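PDB 6Q4S: pentalenene synthase from Streptomyces chartreusis NRRL 3882, which probably converts (2E,6E)-farnesyl diphosphate, with magnesium as cofactor, into the bicyclic sesquiterpene alcohol 7-epi-alpha-eudesmol. Local coordinates for residues P206-E209 against R210-L214; A242-R245 against R246-C250; A259-M262 against T263-L267; W304-G307 against N308-A312. All coordinates share one frame; numbering follows the deposited sequence.

Interaction 1: P206-E209 against R210-L214; sequences PVME and RMRDL
The first two turns of helix 206-228 are held by four successive i to i+4 backbone bonds, from R210 N to P206 O (3.1 Å), M211 N to V207 O, R212 N to M208 O and D213 N to E209 O. On the buried side M211 leans back over the preceding turn: its CG is 3.1 Å from V207 O and its SD 3.8 Å from V207 CG1, the two side chains lying alongside one another. This return path follows from the first torsion of M211, which places CG beside its own backbone N (chi1 -74°). Around the helix, R212 CD passes M208 CG at 4.2 Å, and the R212 guanidinium salt-bridges D188. On the more polar side, E209 O is gripped twice, by D213 N at 3.3 Å and by a water that donates to it at 2.7 Å. The same water gives a weak bond to D213 OD1 (3.1 Å), an atom that H184 NE2 also holds. M211 and M208 pack on helix 288-313, R210 forms a salt bridge with E269, and E209 touches L136 of the second subunit. The chemistry thus divides: sulfur and methyl groups face the core, the charged ends of R210, R212 and D213 reach partners on other helices, and the local contact itself is apolar packing, main-chain bonding and one water bridge, weak on the D213 side.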
loop_
_atom_site.group_PDB
_atom_site.type_symbol
_atom_site.label_atom_id
_atom_site.label_comp_id
_atom_site.label_asym_id
_atom_site.label_seq_id
_atom_site.Cartn_x
_atom_site.Cartn_y
_atom_site.Cartn_z
ATOM N N PRO A 206 16.242 3.034 -11.354
ATOM C CA PRO A 206 17.104 2.077 -10.613
ATOM C C PRO A 206 18.125 2.691 -9.655
ATOM O O PRO A 206 18.439 2.109 -8.632
ATOM C CB PRO A 206 17.822 1.291 -11.713
ATOM C CG PRO A 206 16.993 1.436 -12.932
ATOM C CD PRO A 206 16.172 2.707 -12.799
ATOM N N VAL A 207 18.668 3.832 -9.999
ATOM C CA VAL A 207 19.553 4.530 -9.112
ATOM C C VAL A 207 18.919 4.931 -7.786
ATOM O O VAL A 207 19.499 4.717 -6.713
ATOM C CB VAL A 207 20.176 5.771 -9.802
ATOM C CG1 VAL A 207 21.000 6.591 -8.836
ATOM C CG2 VAL A 207 21.064 5.383 -10.974
ATOM N N MET A 208 17.776 5.609 -7.837
ATOM C CA MET A 208 17.111 6.017 -6.617
ATOM C C MET A 208 16.567 4.816 -5.798
ATOM O O MET A 208 16.629 4.833 -4.567
ATOM C CB MET A 208 16.004 7.012 -6.960
ATOM C CG MET A 208 15.192 7.490 -5.774
ATOM S SD MET A 208 16.144 8.464 -4.609
ATOM C CE MET A 208 15.872 10.105 -5.352
ATOM N N GLU A 209 16.056 3.788 -6.459
ATOM C CA GLU A 209 15.536 2.639 -5.721
ATOM C C GLU A 209 16.659 1.975 -4.956
ATOM O O GLU A 209 16.498 1.614 -3.793
ATOM C CB GLU A 209 14.914 1.559 -6.600
ATOM C CG GLU A 209 13.609 1.998 -7.199
ATOM C CD GLU A 209 12.764 0.863 -7.723
ATOM O OE1 GLU A 209 13.231 -0.312 -7.815
ATOM O OE2 GLU A 209 11.601 1.179 -8.056
ATOM N N ARG A 210 17.799 1.815 -5.625
ATOM C CA ARG A 210 18.974 1.284 -4.940
ATOM C C ARG A 210 19.520 2.173 -3.821
ATOM O O ARG A 210 19.970 1.691 -2.787
ATOM C CB ARG A 210 20.036 0.965 -6.027
ATOM C CG ARG A 210 21.295 0.359 -5.524
ATOM C CD ARG A 210 21.068 -1.019 -5.017
ATOM N NE ARG A 210 22.345 -1.636 -4.679
ATOM C CZ ARG A 210 22.470 -2.731 -3.932
ATOM N NH1 ARG A 210 21.414 -3.379 -3.407
ATOM N NH2 ARG A 210 23.670 -3.177 -3.684
ATOM N N MET A 211 19.511 3.492 -4.007
ATOM C CA MET A 211 19.941 4.391 -2.963
ATOM C C MET A 211 19.148 4.258 -1.657
ATOM O O MET A 211 19.723 4.299 -0.591
ATOM C CB MET A 211 19.907 5.840 -3.431
ATOM C CG MET A 211 21.051 6.146 -4.377
ATOM S SD MET A 211 20.933 7.765 -5.175
ATOM C CE MET A 211 21.193 8.963 -3.881
ATOM N N ARG A 212 17.830 4.098 -1.774
ATOM C CA ARG A 212 16.961 3.908 -0.631
ATOM C C ARG A 212 17.285 2.591 0.085
ATOM O O ARG A 212 17.345 2.541 1.321
ATOM C CB ARG A 212 15.486 3.941 -1.095
ATOM C CG ARG A 212 15.034 5.325 -1.566
ATOM C CD ARG A 212 13.784 5.334 -2.454
ATOM N NE ARG A 212 12.562 4.818 -1.821
ATOM C CZ ARG A 212 11.714 5.506 -1.047
ATOM N NH1 ARG A 212 11.928 6.772 -0.747
ATOM N NH2 ARG A 212 10.604 4.913 -0.588
ATOM N N ASP A 213 17.477 1.538 -0.694
ATOM C CA ASP A 213 17.885 0.249 -0.133
ATOM C C ASP A 213 19.225 0.314 0.581
ATOM O O ASP A 213 19.332 -0.189 1.713
ATOM C CB ASP A 213 17.974 -0.804 -1.194
ATOM C CG ASP A 213 16.629 -1.301 -1.661
ATOM O OD1 ASP A 213 15.567 -1.175 -0.974
ATOM O OD2 ASP A 213 16.665 -1.923 -2.727
ATOM N N LEU A 214 20.215 0.962 -0.016
ATOM C CA LEU A 214 21.527 1.123 0.704
ATOM C C LEU A 214 21.471 2.016 1.931
ATOM O O LEU A 214 22.134 1.762 2.934
ATOM C CB LEU A 214 22.587 1.652 -0.240
ATOM C CG LEU A 214 22.933 0.731 -1.402
ATOM C CD1 LEU A 214 23.644 1.487 -2.485
ATOM C CD2 LEU A 214 23.813 -0.464 -0.974
HETATM O O HOH W 1 14.065 0.658 -2.969
#

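Interaction 2: A242-R245 against R246-C250; sequences AVLR and RERGC
R246 lays one face of its guanidinium over V243, whose CA stands 3.8 Å above the plane and toward the rim of the group, while R246 NH2 comes within 3.5 Å of V243 CG2. The bend at chi3 (-37°) folds the arginine back along the helix, where its end is held by main-chain oxygens, NH1 bonding G237 O and NH2 more weakly L168 O. One residue earlier, R245 leaves the helix roughly at right angles to the R246 side chain. The R245 chain, extended from CG to NE, passes C250 O, with R245 CG 3.6 Å from that oxygen, and its cation meets the ring of W252. An alanine here would remove that arm and would probably leave W252 without its cation-pi partner and C250 O without the aliphatic stem beside it. Beyond R248 the chain leaves the helix at G249, which has positive phi (57°), a left-handed conformation that glycine adopts readily; G249 N still reaches R245 O at 2.7 Å, though the bond is bent, with an N-H...O angle of 130°. After the turn, C250 SG comes back to 4.0 Å from R245 CA. L244 and R248 lie side by side, L244 CD2 and R248 CD 4.1 Å apart. Helix 240-248 sits between two others: V243 packs on L170 and Y173 of helix 170-180, where E247 OE1 also accepts from L170 N, while L244 packs on A259 and M262 of helix 252-284 and also on L170, and C250 packs on A255.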
loop_
_atom_site.group_PDB
_atom_site.type_symbol
_atom_site.label_atom_id
_atom_site.label_comp_id
_atom_site.label_asym_id
_atom_site.label_seq_id
_atom_site.Cartn_x
_atom_site.Cartn_y
_atom_site.Cartn_z
ATOM N N ALA A 242 26.487 -10.481 16.154
ATOM C CA ALA A 242 26.198 -11.882 16.562
ATOM C C ALA A 242 26.060 -12.827 15.361
ATOM O O ALA A 242 26.575 -13.954 15.342
ATOM C CB ALA A 242 24.949 -11.915 17.384
ATOM N N VAL A 243 25.434 -12.340 14.314
ATOM C CA VAL A 243 25.185 -13.161 13.161
ATOM C C VAL A 243 26.476 -13.461 12.458
ATOM O O VAL A 243 26.699 -14.607 11.937
ATOM C CB VAL A 243 24.178 -12.435 12.225
ATOM C CG1 VAL A 243 24.100 -13.074 10.851
ATOM C CG2 VAL A 243 22.803 -12.432 12.898
ATOM N N LEU A 244 27.315 -12.426 12.342
ATOM C CA LEU A 244 28.601 -12.592 11.664
ATOM C C LEU A 244 29.508 -13.600 12.417
ATOM O O LEU A 244 30.286 -14.337 11.772
ATOM C CB LEU A 244 29.344 -11.287 11.488
ATOM C CG LEU A 244 28.895 -10.370 10.372
ATOM C CD1 LEU A 244 29.373 -8.941 10.611
ATOM C CD2 LEU A 244 29.411 -10.829 9.041
ATOM N N ARG A 245 29.436 -13.547 13.735
ATOM C CA ARG A 245 30.254 -14.365 14.565
ATOM C C ARG A 245 29.812 -15.828 14.414
ATOM O O ARG A 245 30.656 -16.684 14.285
ATOM C CB ARG A 245 30.153 -13.952 16.030
ATOM C CG ARG A 245 30.833 -14.959 16.967
ATOM C CD ARG A 245 31.125 -14.297 18.273
ATOM N NE ARG A 245 31.597 -15.203 19.322
ATOM C CZ ARG A 245 30.824 -16.034 20.026
ATOM N NH1 ARG A 245 29.508 -16.163 19.783
ATOM N NH2 ARG A 245 31.378 -16.765 20.976
ATOM N N ARG A 246 28.502 -16.094 14.479
ATOM C CA ARG A 246 27.935 -17.441 14.201
ATOM C C ARG A 246 28.353 -17.904 12.855
ATOM O O ARG A 246 28.962 -18.926 12.747
ATOM C CB ARG A 246 26.421 -17.470 14.272
ATOM C CG ARG A 246 25.887 -17.668 15.684
ATOM C CD ARG A 246 24.413 -18.063 15.697
ATOM N NE ARG A 246 23.612 -17.393 14.652
ATOM C CZ ARG A 246 22.973 -16.211 14.757
ATOM N NH1 ARG A 246 22.993 -15.462 15.889
ATOM N NH2 ARG A 246 22.280 -15.769 13.700
ATOM N N GLU A 247 28.113 -17.089 11.843
ATOM C CA GLU A 247 28.504 -17.406 10.480
ATOM C C GLU A 247 30.010 -17.683 10.289
ATOM O O GLU A 247 30.382 -18.646 9.601
ATOM C CB GLU A 247 28.104 -16.270 9.542
ATOM C CG GLU A 247 28.235 -16.558 8.054
ATOM C CD GLU A 247 26.910 -16.842 7.349
ATOM O OE1 GLU A 247 25.883 -17.126 8.031
ATOM O OE2 GLU A 247 26.923 -16.730 6.100
ATOM N N ARG A 248 30.887 -16.828 10.803
ATOM C CA ARG A 248 32.339 -16.969 10.483
ATOM C C ARG A 248 33.140 -17.764 11.572
ATOM O O ARG A 248 34.270 -18.168 11.299
ATOM C CB ARG A 248 32.996 -15.593 10.253
ATOM C CG ARG A 248 32.449 -14.759 9.093
ATOM C CD ARG A 248 32.653 -13.273 9.329
ATOM N NE ARG A 248 34.028 -12.838 9.063
ATOM C CZ ARG A 248 34.537 -12.586 7.855
ATOM N NH1 ARG A 248 33.798 -12.713 6.754
ATOM N NH2 ARG A 248 35.802 -12.197 7.739
ATOM N N GLY A 249 32.534 -17.958 12.754
ATOM C CA GLY A 249 33.129 -18.570 13.942
ATOM C C GLY A 249 34.380 -17.785 14.324
ATOM O O GLY A 249 35.454 -18.355 14.532
ATOM N N CYS A 250 34.246 -16.462 14.351
ATOM C CA CYS A 250 35.401 -15.571 14.512
ATOM C C CYS A 250 35.280 -14.990 15.914
ATOM O O CYS A 250 34.408 -15.408 16.691
ATOM C CB CYS A 250 35.437 -14.544 13.401
ATOM S SG CYS A 250 34.000 -13.426 13.404
#

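Interaction 3: A259-M262 against T263-L267; sequences AYRM and TIACL
Y260 and I264, one helical turn apart, form an i to i+4 CH-pi contact on helix 252-284 of the all-alpha terpene synthase fold. I264 CD1 stands 3.5 Å from the centroid of the Y260 ring and only 13° off its normal, so the methyl sits squarely over the face. Both side chains contribute to this placement: the tyrosine holds CG anti to its backbone N (chi1 176°), while I264 carries CG1 beside its own N and extends it, which brings CD1 back over the ring face. Were Y260 a serine, I264 CD1 would probably lose the aromatic face it packs on, and F7 and V5 of the N-terminal segment the ring they touch. On the adjoining flank R261 bends at chi3, which turns its guanidinium back to a salt bridge with E258, and R261 NH1 comes to 4.1 Å from A265 CB. The buried T263 packs on F221 and M222 of helix 206-228, and T263 OG1, set beside its own backbone N (chi1 -56°), turns back to A259 O one turn earlier. The result is a carbonyl with two donors: A259 O receives T263 N at 3.1 Å and T263 OG1 at 2.8 Å, the amide and the hydroxyl arriving from opposite faces of the carbonyl plane.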
loop_
_atom_site.group_PDB
_atom_site.type_symbol
_atom_site.label_atom_id
_atom_site.label_comp_id
_atom_site.label_asym_id
_atom_site.label_seq_id
_atom_site.Cartn_x
_atom_site.Cartn_y
_atom_site.Cartn_z
ATOM N N ALA A 259 31.355 -6.248 10.632
ATOM C CA ALA A 259 30.156 -5.380 10.632
ATOM C C ALA A 259 30.485 -3.946 10.171
ATOM O O ALA A 259 29.809 -3.372 9.309
ATOM C CB ALA A 259 29.536 -5.376 12.021
ATOM N N TYR A 260 31.596 -3.417 10.675
ATOM C CA TYR A 260 32.106 -2.105 10.283
ATOM C C TYR A 260 32.458 -2.089 8.843
ATOM O O TYR A 260 32.010 -1.188 8.117
ATOM C CB TYR A 260 33.284 -1.746 11.193
ATOM C CG TYR A 260 34.056 -0.492 10.964
ATOM C CD1 TYR A 260 33.493 0.753 11.242
ATOM C CD2 TYR A 260 35.426 -0.546 10.615
ATOM C CE1 TYR A 260 34.244 1.928 11.107
ATOM C CE2 TYR A 260 36.187 0.614 10.494
ATOM C CZ TYR A 260 35.592 1.848 10.735
ATOM O OH TYR A 260 36.323 2.998 10.608
ATOM N N ARG A 261 33.192 -3.086 8.362
ATOM C CA ARG A 261 33.499 -3.129 6.918
ATOM C C ARG A 261 32.228 -3.264 5.987
ATOM O O ARG A 261 32.183 -2.719 4.905
ATOM C CB ARG A 261 34.538 -4.238 6.604
ATOM C CG ARG A 261 35.241 -4.100 5.247
ATOM C CD ARG A 261 35.771 -5.422 4.653
ATOM N NE ARG A 261 34.679 -6.389 4.494
ATOM C CZ ARG A 261 33.715 -6.334 3.568
ATOM N NH1 ARG A 261 33.692 -5.408 2.608
ATOM N NH2 ARG A 261 32.764 -7.243 3.600
ATOM N N MET A 262 31.260 -4.068 6.371
ATOM C CA MET A 262 29.996 -4.188 5.599
ATOM C C MET A 262 29.239 -2.825 5.441
ATOM O O MET A 262 28.698 -2.487 4.367
ATOM C CB MET A 262 29.082 -5.151 6.342
ATOM C CG MET A 262 29.528 -6.613 6.265
ATOM S SD MET A 262 28.273 -7.750 6.902
ATOM C CE MET A 262 27.016 -7.702 5.612
ATOM N N THR A 263 29.245 -2.086 6.542
ATOM C CA THR A 263 28.591 -0.805 6.672
ATOM C C THR A 263 29.245 0.232 5.812
ATOM O O THR A 263 28.558 0.878 5.027
ATOM C CB THR A 263 28.554 -0.349 8.111
ATOM O OG1 THR A 263 27.922 -1.331 8.903
ATOM C CG2 THR A 263 27.776 0.943 8.257
ATOM N N ILE A 264 30.572 0.345 5.896
ATOM C CA ILE A 264 31.344 1.221 5.001
ATOM C C ILE A 264 31.214 0.843 3.520
ATOM O O ILE A 264 31.106 1.715 2.667
ATOM C CB ILE A 264 32.836 1.281 5.458
ATOM C CG1 ILE A 264 32.921 2.092 6.748
ATOM C CG2 ILE A 264 33.764 1.850 4.381
ATOM C CD1 ILE A 264 34.062 1.672 7.629
ATOM N N ALA A 265 31.186 -0.448 3.197
ATOM C CA ALA A 265 30.903 -0.891 1.834
ATOM C C ALA A 265 29.469 -0.478 1.298
ATOM O O ALA A 265 29.338 -0.166 0.118
ATOM C CB ALA A 265 31.074 -2.425 1.744
ATOM N N CYS A 266 28.420 -0.565 2.126
ATOM C CA CYS A 266 27.045 -0.055 1.767
ATOM C C CYS A 266 27.100 1.435 1.537
ATOM O O CYS A 266 26.613 1.900 0.520
ATOM C CB CYS A 266 26.031 -0.286 2.891
ATOM S SG CYS A 266 25.602 -2.029 3.060
ATOM N N LEU A 267 27.684 2.143 2.515
ATOM C CA LEU A 267 27.920 3.598 2.418
ATOM C C LEU A 267 28.653 4.002 1.146
ATOM O O LEU A 267 28.165 4.858 0.382
ATOM C CB LEU A 267 28.635 4.103 3.649
ATOM C CG LEU A 267 28.760 5.608 3.848
ATOM C CD1 LEU A 267 27.441 6.388 3.913
ATOM C CD2 LEU A 267 29.545 5.840 5.127
#

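Interaction 4: W304-G307 against N308-A312; sequences WING and NYEWA
I305 O is gripped by two donors, a water at 2.7 Å and Y309 N at 3.3 Å. The water also accepts a weak bond from N308 ND2 (3.4 Å), and so joins the main chain of one turn to an amide of the next. N308 CB lies 4.2 Å from W304 CE3; with N308 CG anti to the backbone N (chi1 -178°), the amide plane is turned only 25° from the indole. N308 N bonds W304 O. The stronger bond of the amide is to helix 206-228, ND2 donating to N223 OD1. N223, with S227 and E231, belongs to the NSE-type metal motif of class I terpene synthases and is likely to bind the third magnesium, so N308 is probably a second-shell residue that orients it. Y309 OH takes hold of the N-terminal segment at F7 N. On the other flank, E310 N bonds N306 O at 2.9 Å, and E310 CG is close to the same oxygen. The E310 chain bends at chi2 and brings its carboxylate across the N306 amide, the planes 68° apart and E310 OE2 3.7 Å from N306 ND2, while R56 of helix 50-57 packs against E310. W304 meets the ring of Y58, and W311, whose backbone N bonds G307 O at 2.9 Å, lies on Q52 and A53.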
loop_
_atom_site.group_PDB
_atom_site.type_symbol
_atom_site.label_atom_id
_atom_site.label_comp_id
_atom_site.label_asym_id
_atom_site.label_seq_id
_atom_site.Cartn_x
_atom_site.Cartn_y
_atom_site.Cartn_z
ATOM N N TRP A 304 18.704 11.436 6.952
ATOM C CA TRP A 304 18.449 10.250 7.725
ATOM C C TRP A 304 19.766 9.535 8.133
ATOM O O TRP A 304 19.935 9.146 9.289
ATOM C CB TRP A 304 17.473 9.307 7.000
ATOM C CG TRP A 304 16.205 9.430 7.645
ATOM C CD1 TRP A 304 15.105 10.233 7.251
ATOM C CD2 TRP A 304 15.869 8.888 8.906
ATOM N NE1 TRP A 304 14.126 10.165 8.193
ATOM C CE2 TRP A 304 14.539 9.352 9.221
ATOM C CE3 TRP A 304 16.534 8.042 9.805
ATOM C CZ2 TRP A 304 13.887 9.003 10.384
ATOM C CZ3 TRP A 304 15.866 7.679 10.999
ATOM C CH2 TRP A 304 14.534 8.160 11.257
ATOM N N ILE A 305 20.628 9.293 7.166
ATOM C CA ILE A 305 21.894 8.597 7.461
ATOM C C ILE A 305 22.696 9.399 8.496
ATOM O O ILE A 305 23.051 8.855 9.563
ATOM C CB ILE A 305 22.752 8.386 6.202
ATOM C CG1 ILE A 305 22.035 7.523 5.195
ATOM C CG2 ILE A 305 24.095 7.761 6.628
ATOM C CD1 ILE A 305 22.678 7.502 3.809
ATOM N N ASN A 306 22.850 10.717 8.272
ATOM C CA ASN A 306 23.682 11.535 9.179
ATOM C C ASN A 306 23.056 11.819 10.502
ATOM O O ASN A 306 23.707 11.664 11.589
ATOM C CB ASN A 306 24.108 12.798 8.520
ATOM C CG ASN A 306 25.396 13.359 9.144
ATOM O OD1 ASN A 306 26.420 12.667 9.243
ATOM N ND2 ASN A 306 25.337 14.612 9.571
ATOM N N GLY A 307 21.755 12.117 10.458
ATOM C CA GLY A 307 21.039 12.477 11.652
ATOM C C GLY A 307 20.850 11.324 12.578
ATOM O O GLY A 307 20.880 11.455 13.819
ATOM N N ASN A 308 20.572 10.164 11.997
ATOM C CA ASN A 308 20.455 8.974 12.828
ATOM C C ASN A 308 21.799 8.712 13.551
ATOM O O ASN A 308 21.812 8.433 14.716
ATOM C CB ASN A 308 20.061 7.720 12.028
ATOM C CG ASN A 308 19.894 6.491 12.946
ATOM O OD1 ASN A 308 18.996 6.424 13.779
ATOM N ND2 ASN A 308 20.828 5.593 12.864
ATOM N N TYR A 309 22.886 8.813 12.823
ATOM C CA TYR A 309 24.215 8.586 13.410
ATOM C C TYR A 309 24.496 9.535 14.583
ATOM O O TYR A 309 24.778 9.094 15.764
ATOM C CB TYR A 309 25.297 8.734 12.328
ATOM C CG TYR A 309 26.685 8.623 12.908
ATOM C CD1 TYR A 309 27.059 7.504 13.677
ATOM C CD2 TYR A 309 27.612 9.655 12.766
ATOM C CE1 TYR A 309 28.321 7.412 14.238
ATOM C CE2 TYR A 309 28.887 9.555 13.324
ATOM C CZ TYR A 309 29.225 8.432 14.058
ATOM O OH TYR A 309 30.475 8.326 14.628
ATOM N N GLU A 310 24.303 10.827 14.308
ATOM C CA GLU A 310 24.592 11.868 15.324
ATOM C C GLU A 310 23.684 11.740 16.457
ATOM O O GLU A 310 24.097 11.998 17.578
ATOM C CB GLU A 310 24.573 13.302 14.749
ATOM C CG GLU A 310 25.335 13.458 13.435
ATOM C CD GLU A 310 26.724 14.032 13.626
ATOM O OE1 GLU A 310 27.340 13.615 14.634
ATOM O OE2 GLU A 310 27.171 14.885 12.783
ATOM N N TRP A 311 22.432 11.322 16.242
ATOM C CA TRP A 311 21.556 11.058 17.421
ATOM C C TRP A 311 22.036 9.825 18.285
ATOM O O TRP A 311 21.930 9.799 19.522
ATOM C CB TRP A 311 20.091 10.820 16.936
ATOM C CG TRP A 311 19.168 10.291 17.936
ATOM C CD1 TRP A 311 18.703 10.930 18.987
ATOM C CD2 TRP A 311 18.551 8.987 17.946
ATOM N NE1 TRP A 311 17.848 10.124 19.702
ATOM C CE2 TRP A 311 17.733 8.928 19.075
ATOM C CE3 TRP A 311 18.619 7.867 17.098
ATOM C CZ2 TRP A 311 16.985 7.809 19.406
ATOM C CZ3 TRP A 311 17.868 6.768 17.412
ATOM C CH2 TRP A 311 17.066 6.736 18.572
ATOM N N ALA A 312 22.488 8.784 17.608
ATOM C CA ALA A 312 22.919 7.540 18.272
ATOM C C ALA A 312 24.111 7.805 19.225
ATOM O O ALA A 312 24.078 7.363 20.366
ATOM C CB ALA A 312 23.263 6.485 17.232
HETATM O O HOH W 2 23.058 6.222 10.356
#

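Overall arrangement
All four are local contacts within a helix or, for interaction 2, round a helix end, in series along the chain. Interactions 2 and 3 meet where L244 CD1 comes within 3.3 Å of A259 N and L244 CD2 lies 3.9 Å from M262 SD, their centres being 16 Å apart. Interaction 1 touches interaction 3 more lightly, through L214 CD2 and C266 O at 4.0 Å. Interaction 4, nearest the centre of the chain, stays about 5 Å from interaction 3 and about 6 Å from interaction 1, nearest atoms. It is also closest to the probable metal site, N308 lying about 3 Å from N223 between side chains; T263 and A242 are each about 9 Å from metal-site side chains, N223 and E231 respectively.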